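Local coordinates for uncharacterized protein (Acinetobacter baumannii, PDB 5D66) that is of unknown function but folds as an ankyrin repeat domain, and so probably serves in binding other proteins, at residues 113-118 against 156-161; 50-55 against 85-90; 10-15 against 40-45. One frame throughout, in Å; residues are numbered along the deposited sequence. Where two conformers were deposited one is given.

Overall arrangement
The three contacts lie along one elongated stack of helix pairs, the layout of an ankyrin repeat domain. In chain order interaction 3 comes first, interaction 2 second and interaction 1 last, each closing before the next opens. Interactions 3 and 2 are close, with centres about 11 Å apart. Helices 39-45 and 49-57, which follow each other in the chain, tie them together, and Asp14 OD1 probably accepts a hydrogen bond from Ala51 N. Interactions 2 and 1 have centres about 22 Å apart and touch where Leu85 meets Thr117. Interactions 1 and 3 lie on opposite sides of the chain's centre, about 29 Å apart between centres, without touching. Local helix-to-helix packing thus carries the stack along its length.

Interaction 1 (113-118 against 156-161); sequences GHVETV and VALLLK
Leu158 reaches toward helix 115-124 and sets one methyl, CD1, against Val115 and Val118. Its CG stands anti to the carbonyl carbon (chi1 -72°), and the extended chi2 of 176° carries CD1 outward to the two valines. CD1 lies 4.0 Å from Val118 CG1 and 4.1 Å from Val115 CG1. It is also 4.0 Å from Val115 O, so the leucine rests on backbone as well as on side chains. Both valines use the same branch, CG1. The Val115 side chain crosses Leu158 at about a right angle, whereas Val118 meets it on a slant. No hydrogen bond joins the two segments; the contact is purely van der Waals. This is side-by-side packing of helices in an ankyrin repeat stack, here between helix 115-124 and helix 150-162. Just before helix 115-124, Gly113, with positive phi, closes the preceding helix in a Schellman motif, and His114 takes the N-cap position. Val118 N bonds back to His114 O at 3.0 Å. Val118 also packs on Leu106 and Ala109 of helix 106-111, while Leu158 continues along helix 115-124 to Arg119 and Ile122.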
loop_
_atom_site.group_PDB
_atom_site.type_symbol
_atom_site.label_atom_id
_atom_site.label_comp_id
_atom_site.label_asym_id
_atom_site.label_seq_id
_atom_site.Cartn_x
_atom_site.Cartn_y
_atom_site.Cartn_z
ATOM N N GLY A 113 7.623 1.750 -7.348
ATOM C CA GLY A 113 9.044 1.796 -7.068
ATOM C C GLY A 113 9.376 2.255 -5.690
ATOM O O GLY A 113 10.483 2.742 -5.459
ATOM N N HIS A 114 8.481 2.065 -4.711
ATOM C CA HIS A 114 8.686 2.541 -3.344
ATOM C C HIS A 114 9.433 1.436 -2.552
ATOM O O HIS A 114 8.809 0.583 -1.942
ATOM C CB HIS A 114 7.328 2.842 -2.647
ATOM C CG HIS A 114 6.513 3.916 -3.264
ATOM N ND1 HIS A 114 7.023 5.102 -3.714
ATOM C CD2 HIS A 114 5.167 3.973 -3.474
ATOM C CE1 HIS A 114 6.027 5.885 -4.124
ATOM N NE2 HIS A 114 4.901 5.198 -4.031
ATOM N N VAL A 115 10.762 1.471 -2.647
ATOM C CA VAL A 115 11.558 0.345 -2.179
ATOM C C VAL A 115 11.352 0.071 -0.664
ATOM O O VAL A 115 11.143 -1.069 -0.261
ATOM C CB VAL A 115 13.078 0.556 -2.480
ATOM C CG1 VAL A 115 13.920 -0.604 -1.957
ATOM C CG2 VAL A 115 13.339 0.726 -3.950
ATOM N N GLU A 116 11.442 1.117 0.152
ATOM C CA GLU A 116 11.362 0.905 1.607
ATOM C C GLU A 116 9.949 0.480 2.006
ATOM O O GLU A 116 9.788 -0.298 2.940
ATOM C CB GLU A 116 11.800 2.131 2.409
ATOM C CG GLU A 116 13.254 2.478 2.200
ATOM C CD GLU A 116 14.152 1.313 2.395
ATOM O OE1 GLU A 116 14.016 0.577 3.384
ATOM O OE2 GLU A 116 15.000 1.053 1.532
ATOM N N THR A 117 8.939 0.939 1.277
ATOM C CA THR A 117 7.557 0.502 1.526
ATOM C C THR A 117 7.404 -0.999 1.179
ATOM O O THR A 117 6.825 -1.764 1.944
ATOM C CB THR A 117 6.589 1.329 0.747
ATOM O OG1 THR A 117 6.687 2.704 1.142
ATOM C CG2 THR A 117 5.168 0.893 0.958
ATOM N N VAL A 118 7.974 -1.428 0.052
ATOM C CA VAL A 118 8.017 -2.828 -0.295
ATOM C C VAL A 118 8.707 -3.661 0.809
ATOM O O VAL A 118 8.179 -4.670 1.254
ATOM C CB VAL A 118 8.670 -3.042 -1.683
ATOM C CG1 VAL A 118 9.022 -4.532 -1.900
ATOM C CG2 VAL A 118 7.782 -2.505 -2.765
ATOM N N VAL A 156 12.438 -6.224 -7.262
ATOM C CA VAL A 156 12.491 -7.617 -7.736
ATOM C C VAL A 156 13.309 -8.498 -6.792
ATOM O O VAL A 156 12.901 -9.602 -6.416
ATOM C CB VAL A 156 12.923 -7.688 -9.179
ATOM C CG1 VAL A 156 13.246 -9.124 -9.605
ATOM C CG2 VAL A 156 11.866 -7.079 -10.102
ATOM N N ALA A 157 14.525 -8.023 -6.467
ATOM C CA ALA A 157 15.378 -8.799 -5.599
ATOM C C ALA A 157 14.732 -9.077 -4.252
ATOM O O ALA A 157 14.842 -10.172 -3.711
ATOM C CB ALA A 157 16.728 -8.173 -5.481
ATOM N N LEU A 158 14.101 -8.053 -3.679
ATOM C CA LEU A 158 13.427 -8.209 -2.368
ATOM C C LEU A 158 12.328 -9.225 -2.449
ATOM O O LEU A 158 12.192 -10.100 -1.581
ATOM C CB LEU A 158 12.805 -6.880 -1.889
ATOM C CG LEU A 158 13.776 -5.802 -1.415
ATOM C CD1 LEU A 158 12.979 -4.530 -1.079
ATOM C CD2 LEU A 158 14.542 -6.226 -0.236
ATOM N N LEU A 159 11.512 -9.134 -3.463
ATOM C CA LEU A 159 10.349 -10.065 -3.629
ATOM C C LEU A 159 10.829 -11.500 -3.760
ATOM O O LEU A 159 10.305 -12.418 -3.172
ATOM C CB LEU A 159 9.481 -9.686 -4.815
ATOM C CG LEU A 159 8.683 -8.369 -4.577
ATOM C CD1 LEU A 159 8.175 -7.862 -5.951
ATOM C CD2 LEU A 159 7.489 -8.566 -3.665
ATOM N N LEU A 160 11.840 -11.687 -4.619
ATOM C CA LEU A 160 12.350 -13.036 -4.878
ATOM C C LEU A 160 13.016 -13.609 -3.628
ATOM O O LEU A 160 12.778 -14.773 -3.261
ATOM C CB LEU A 160 13.285 -13.047 -6.061
ATOM C CG LEU A 160 12.633 -12.737 -7.407
ATOM C CD1 LEU A 160 13.747 -12.597 -8.465
ATOM C CD2 LEU A 160 11.649 -13.776 -7.805
ATOM N N LYS A 161 13.820 -12.831 -2.918
ATOM C CA LYS A 161 14.493 -13.359 -1.731
ATOM C C LYS A 161 13.456 -13.706 -0.666
ATOM O O LYS A 161 13.621 -14.693 0.094
ATOM C CB LYS A 161 15.482 -12.341 -1.173
ATOM C CG LYS A 161 16.188 -12.723 0.126
ATOM C CD LYS A 161 16.962 -14.029 -0.017
ATOM C CE LYS A 161 17.848 -14.302 1.095
ATOM N NZ LYS A 161 17.079 -14.584 2.340
#

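Interaction 2 (50-55 against 85-90); sequences HAAHML and LRMTLM
The backbones of 50-55 and 85-90, both helical, come nearest at His53 and Met87, whose CA atoms are 7.0 Å apart. Met87 is a selenomethionine, and its side chain makes the bridge. The extended chi2 (170°) carries the selenium across to the other helix, and chi3 (-160°) sends CE on to His53 CB. There SE sits 3.5 Å from His53 CA and 3.6 Å from His53 N, so it lies against the backbone of the helix. His53 CB is 3.8 Å from Met87 SE and 4.0 Å from Met87 CE, the terminal methyl. SE also meets the neighbouring Ala52, whose CB is 4.4 Å away. The histidine ring does not lie over the selenium. SE is at the ring edge, near the ring plane, 5.3 Å from the centroid. Met87 thus touches one buried residue, Ala52, and one exposed one, His53. There is no hydrogen bond between the segments. Next to Met87, Thr88 OG1 donates to Leu85 O at 2.8 Å, and the same oxygen accepts from Leu89 N. The contact joins helix 49-57 to helix 82-90 in the ankyrin stack. Helix 49-57 packs through Ala51 and Met54 on helix 16-23, and helix 82-90 through Leu85 and Leu89 on helices 72-79 and 115-124.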
loop_
_atom_site.group_PDB
_atom_site.type_symbol
_atom_site.label_atom_id
_atom_site.label_comp_id
_atom_site.label_asym_id
_atom_site.label_seq_id
_atom_site.Cartn_x
_atom_site.Cartn_y
_atom_site.Cartn_z
ATOM N N HIS A 50 0.917 13.743 11.832
ATOM C CA HIS A 50 0.565 14.008 13.245
ATOM C C HIS A 50 -0.897 13.754 13.493
ATOM O O HIS A 50 -1.277 13.097 14.463
ATOM C CB HIS A 50 0.972 15.435 13.617
ATOM C CG HIS A 50 2.430 15.643 13.516
ATOM N ND1 HIS A 50 3.023 16.595 12.718
ATOM C CD2 HIS A 50 3.428 14.896 14.009
ATOM C CE1 HIS A 50 4.338 16.490 12.812
ATOM N NE2 HIS A 50 4.604 15.482 13.620
ATOM N N ALA A 51 -1.759 14.232 12.594
ATOM C CA ALA A 51 -3.194 13.972 12.738
ATOM C C ALA A 51 -3.512 12.496 12.656
ATOM O O ALA A 51 -4.273 11.963 13.433
ATOM C CB ALA A 51 -3.984 14.706 11.656
ATOM N N ALA A 52 -2.857 11.822 11.714
ATOM C CA ALA A 52 -3.064 10.369 11.574
ATOM C C ALA A 52 -2.638 9.649 12.864
ATOM O O ALA A 52 -3.376 8.768 13.343
ATOM C CB ALA A 52 -2.319 9.824 10.380
ATOM N N HIS A 53 -1.502 10.027 13.445
ATOM C CA HIS A 53 -1.073 9.393 14.684
ATOM C C HIS A 53 -2.107 9.571 15.788
ATOM O O HIS A 53 -2.433 8.627 16.498
ATOM C CB HIS A 53 0.261 9.969 15.126
ATOM C CG HIS A 53 0.779 9.390 16.396
ATOM N ND1 HIS A 53 0.778 10.040 17.613
ATOM C CD2 HIS A 53 1.280 8.166 16.628
ATOM C CE1 HIS A 53 1.338 9.269 18.527
ATOM N NE2 HIS A 53 1.641 8.122 17.948
HETATM N N MSE A 54 -2.606 10.785 15.954
HETATM C CA MSE A 54 -3.565 11.058 17.019
HETATM C C MSE A 54 -4.837 10.252 16.811
HETATM O O MSE A 54 -5.388 9.682 17.748
HETATM C CB MSE A 54 -3.836 12.545 17.089
HETATM C CG MSE A 54 -4.759 12.926 18.212
HETATM SE SE MSE A 54 -4.964 14.834 18.416
HETATM C CE MSE A 54 -3.426 15.052 19.518
ATOM N N LEU A 55 -5.302 10.188 15.582
ATOM C CA LEU A 55 -6.560 9.457 15.276
ATOM C C LEU A 55 -6.412 7.947 15.472
ATOM O O LEU A 55 -7.268 7.294 16.033
ATOM C CB LEU A 55 -7.045 9.796 13.868
ATOM C CG LEU A 55 -7.513 11.263 13.691
ATOM C CD1 LEU A 55 -7.591 11.586 12.197
ATOM C CD2 LEU A 55 -8.826 11.545 14.406
ATOM N N LEU A 85 2.004 4.457 7.203
ATOM C CA LEU A 85 1.892 3.016 7.005
ATOM C C LEU A 85 2.367 2.227 8.242
ATOM O O LEU A 85 1.688 1.284 8.676
ATOM C CB LEU A 85 2.680 2.590 5.777
ATOM C CG LEU A 85 2.707 1.111 5.521
ATOM C CD1 LEU A 85 1.282 0.601 5.170
ATOM C CD2 LEU A 85 3.660 0.732 4.445
ATOM N N ARG A 86 3.531 2.600 8.789
ATOM C CA ARG A 86 4.057 1.906 9.957
ATOM C C ARG A 86 3.062 1.986 11.125
ATOM O O ARG A 86 2.903 1.016 11.846
ATOM C CB ARG A 86 5.404 2.396 10.320
ATOM C CG ARG A 86 6.454 2.038 9.339
ATOM C CD ARG A 86 7.833 2.428 9.889
ATOM N NE ARG A 86 8.876 2.627 8.876
ATOM C CZ ARG A 86 9.458 1.658 8.159
ATOM N NH1 ARG A 86 9.133 0.371 8.311
ATOM N NH2 ARG A 86 10.412 1.968 7.282
HETATM N N MSE A 87 2.426 3.132 11.299
HETATM C CA MSE A 87 1.399 3.256 12.333
HETATM C C MSE A 87 0.276 2.272 12.099
HETATM O O MSE A 87 -0.223 1.593 13.038
HETATM C CB MSE A 87 0.827 4.657 12.413
HETATM C CG MSE A 87 1.755 5.756 12.641
HETATM SE SE MSE A 87 0.814 7.459 12.385
HETATM C CE MSE A 87 2.402 8.509 12.123
ATOM N N THR A 88 -0.196 2.181 10.862
ATOM C CA THR A 88 -1.277 1.245 10.568
ATOM C C THR A 88 -0.893 -0.217 10.839
ATOM O O THR A 88 -1.730 -1.010 11.287
ATOM C CB THR A 88 -1.894 1.438 9.164
ATOM O OG1 THR A 88 -1.066 0.912 8.141
ATOM C CG2 THR A 88 -2.280 2.835 8.845
ATOM N N LEU A 89 0.353 -0.559 10.512
ATOM C CA LEU A 89 0.832 -1.904 10.730
ATOM C C LEU A 89 0.897 -2.323 12.202
ATOM O O LEU A 89 0.810 -3.471 12.524
ATOM C CB LEU A 89 2.180 -2.121 10.019
ATOM C CG LEU A 89 2.161 -2.047 8.501
ATOM C CD1 LEU A 89 3.584 -2.037 7.952
ATOM C CD2 LEU A 89 1.444 -3.214 7.941
HETATM N N MSE A 90 1.023 -1.328 13.073
HETATM C CA MSE A 90 1.051 -1.513 14.530
HETATM C C MSE A 90 -0.370 -1.474 15.130
HETATM O O MSE A 90 -0.514 -1.770 16.326
HETATM C CB MSE A 90 1.917 -0.424 15.171
HETATM C CG MSE A 90 3.388 -0.638 14.969
HETATM SE SE MSE A 90 4.060 -2.319 15.677
HETATM C CE MSE A 90 3.301 -2.355 17.365
#

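Interaction 3 (10-15 against 40-45); sequences AAANDD and LMVATR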
loop_
_atom_site.group_PDB
_atom_site.type_symbol
_atom_site.label_atom_id
_atom_site.label_comp_id
_atom_site.label_asym_id
_atom_site.label_seq_id
_atom_site.Cartn_x
_atom_site.Cartn_y
_atom_site.Cartn_z
ATOM N N ALA A 10 -10.417 19.419 10.619
ATOM C CA ALA A 10 -9.243 19.485 11.500
ATOM C C ALA A 10 -8.164 18.493 11.028
ATOM O O ALA A 10 -6.982 18.814 10.971
ATOM C CB ALA A 10 -9.622 19.245 12.930
ATOM N N ALA A 11 -8.602 17.312 10.641
ATOM C CA ALA A 11 -7.715 16.278 10.103
ATOM C C ALA A 11 -7.052 16.709 8.797
ATOM O O ALA A 11 -5.855 16.518 8.615
ATOM C CB ALA A 11 -8.478 14.972 9.930
ATOM N N ALA A 12 -7.819 17.333 7.919
ATOM C CA ALA A 12 -7.267 17.848 6.678
ATOM C C ALA A 12 -6.204 18.924 6.918
ATOM O O ALA A 12 -5.252 19.055 6.151
ATOM C CB ALA A 12 -8.362 18.440 5.823
ATOM N N ASN A 13 -6.370 19.687 7.983
ATOM C CA ASN A 13 -5.475 20.778 8.327
ATOM C C ASN A 13 -4.316 20.375 9.218
ATOM O O ASN A 13 -3.490 21.223 9.554
ATOM C CB ASN A 13 -6.275 21.893 8.989
ATOM C CG ASN A 13 -7.081 22.695 8.027
ATOM O OD1 ASN A 13 -6.830 22.690 6.808
ATOM N ND2 ASN A 13 -7.997 23.477 8.575
ATOM N N ASP A 14 -4.259 19.111 9.615
ATOM C CA ASP A 14 -3.214 18.661 10.565
ATOM C C ASP A 14 -3.282 19.471 11.870
ATOM O O ASP A 14 -2.268 19.689 12.556
ATOM C CB ASP A 14 -1.798 18.727 9.980
ATOM C CG ASP A 14 -0.902 17.660 10.576
ATOM O OD1 ASP A 14 -1.362 16.555 10.944
ATOM O OD2 ASP A 14 0.322 17.956 10.716
ATOM N N ASP A 15 -4.510 19.862 12.251
ATOM C CA ASP A 15 -4.711 20.787 13.378
ATOM C C ASP A 15 -4.881 19.960 14.653
ATOM O O ASP A 15 -6.005 19.655 15.083
ATOM C CB ASP A 15 -5.952 21.652 13.079
ATOM C CG ASP A 15 -6.206 22.758 14.110
ATOM O OD1 ASP A 15 -5.576 22.808 15.204
ATOM O OD2 ASP A 15 -7.055 23.602 13.757
ATOM N N LEU A 40 -9.641 9.899 9.604
ATOM C CA LEU A 40 -8.325 9.315 9.374
ATOM C C LEU A 40 -8.046 9.141 7.872
ATOM O O LEU A 40 -6.920 9.354 7.438
ATOM C CB LEU A 40 -8.203 7.970 10.099
ATOM C CG LEU A 40 -6.893 7.207 9.827
ATOM C CD1 LEU A 40 -5.665 8.006 10.253
ATOM C CD2 LEU A 40 -6.905 5.840 10.507
HETATM N N MSE A 41 -9.046 8.782 7.072
HETATM C CA MSE A 41 -8.842 8.703 5.626
HETATM C C MSE A 41 -8.462 10.076 5.070
HETATM O O MSE A 41 -7.512 10.183 4.264
HETATM C CB MSE A 41 -10.051 8.140 4.950
HETATM C CG MSE A 41 -9.770 7.784 3.493
HETATM SE SE MSE A 41 -8.491 6.324 3.222
HETATM C CE MSE A 41 -7.030 7.271 2.411
ATOM N N VAL A 42 -9.140 11.143 5.516
ATOM C CA VAL A 42 -8.812 12.507 5.103
ATOM C C VAL A 42 -7.378 12.852 5.459
ATOM O O VAL A 42 -6.603 13.369 4.632
ATOM C CB VAL A 42 -9.807 13.494 5.701
ATOM C CG1 VAL A 42 -9.383 14.926 5.455
ATOM C CG2 VAL A 42 -11.210 13.243 5.134
ATOM N N ALA A 43 -6.957 12.555 6.689
ATOM C CA ALA A 43 -5.578 12.835 7.120
ATOM C C ALA A 43 -4.586 12.058 6.282
ATOM O O ALA A 43 -3.523 12.563 5.906
ATOM C CB ALA A 43 -5.393 12.498 8.579
ATOM N N THR A 44 -4.900 10.799 5.976
ATOM C CA THR A 44 -3.977 9.939 5.252
ATOM C C THR A 44 -3.787 10.409 3.829
ATOM O O THR A 44 -2.664 10.432 3.303
ATOM C CB THR A 44 -4.418 8.485 5.327
ATOM O OG1 THR A 44 -4.429 8.060 6.708
ATOM C CG2 THR A 44 -3.453 7.561 4.585
ATOM N N ARG A 45 -4.861 10.803 3.151
ATOM C CA ARG A 45 -4.750 11.305 1.790
ATOM C C ARG A 45 -3.802 12.516 1.713
ATOM O O ARG A 45 -3.085 12.668 0.703
ATOM C CB ARG A 45 -6.090 11.727 1.212
ATOM C CG ARG A 45 -7.081 10.592 1.015
ATOM C CD ARG A 45 -8.356 11.128 0.464
ATOM N NE ARG A 45 -9.475 10.187 0.487
ATOM C CZ ARG A 45 -10.672 10.430 1.027
ATOM N NH1 ARG A 45 -10.960 11.578 1.589
ATOM N NH2 ARG A 45 -11.605 9.514 0.900
#
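Ala12 and Val42 make the closest approach here, with Ala12 CB 3.7 Å from Val42 CG1. The same valine methyl lies 3.8 Å from Ala12 N, so it rests against the backbone as well as the alanine methyl. The torsion of Val42 explains this: CG1 stands opposite the backbone N (chi1 172°) and leans across to helix 6-12, and Val42 uses this one branch for the contact. One residue back on the first helix and one on in the second, Ala11 meets Ala43. Their CB atoms are 4.2 Å apart, and Ala43 CB is also 4.0 Å from Ala11 O. With such small side chains between them, the backbones come close: the CA atoms of Ala11 and Ala43 are only 5.0 Å apart. No hydrogen bond crosses between the segments.

In this ankyrin repeat domain the alanines let helix 6-12 and helix 39-45 sit close together. Helix 6-12 then ends in a Schellman motif at Asp14, whose phi is positive, with Asp15 N bonding back to Ala10 O. Asp15 takes the N-cap position of the next helix, 16-23. Asn48 ND2 donates to Ala11 O, beside the alanine contact, and Asp14 OD1 probably accepts from Ala51 N, in the first turn of helix 49-57.

On the far side of 40-45, Thr44 OG1 donates to Leu40 O at 2.9 Å from above the carbonyl plane. Thr44 N reaches that oxygen from the opposite face. Met41 CG lies over one face of the Arg45 guanidinium, toward its rim. Arg45 also forms a salt bridge with Asp66 and a hydrogen bond with Ser37.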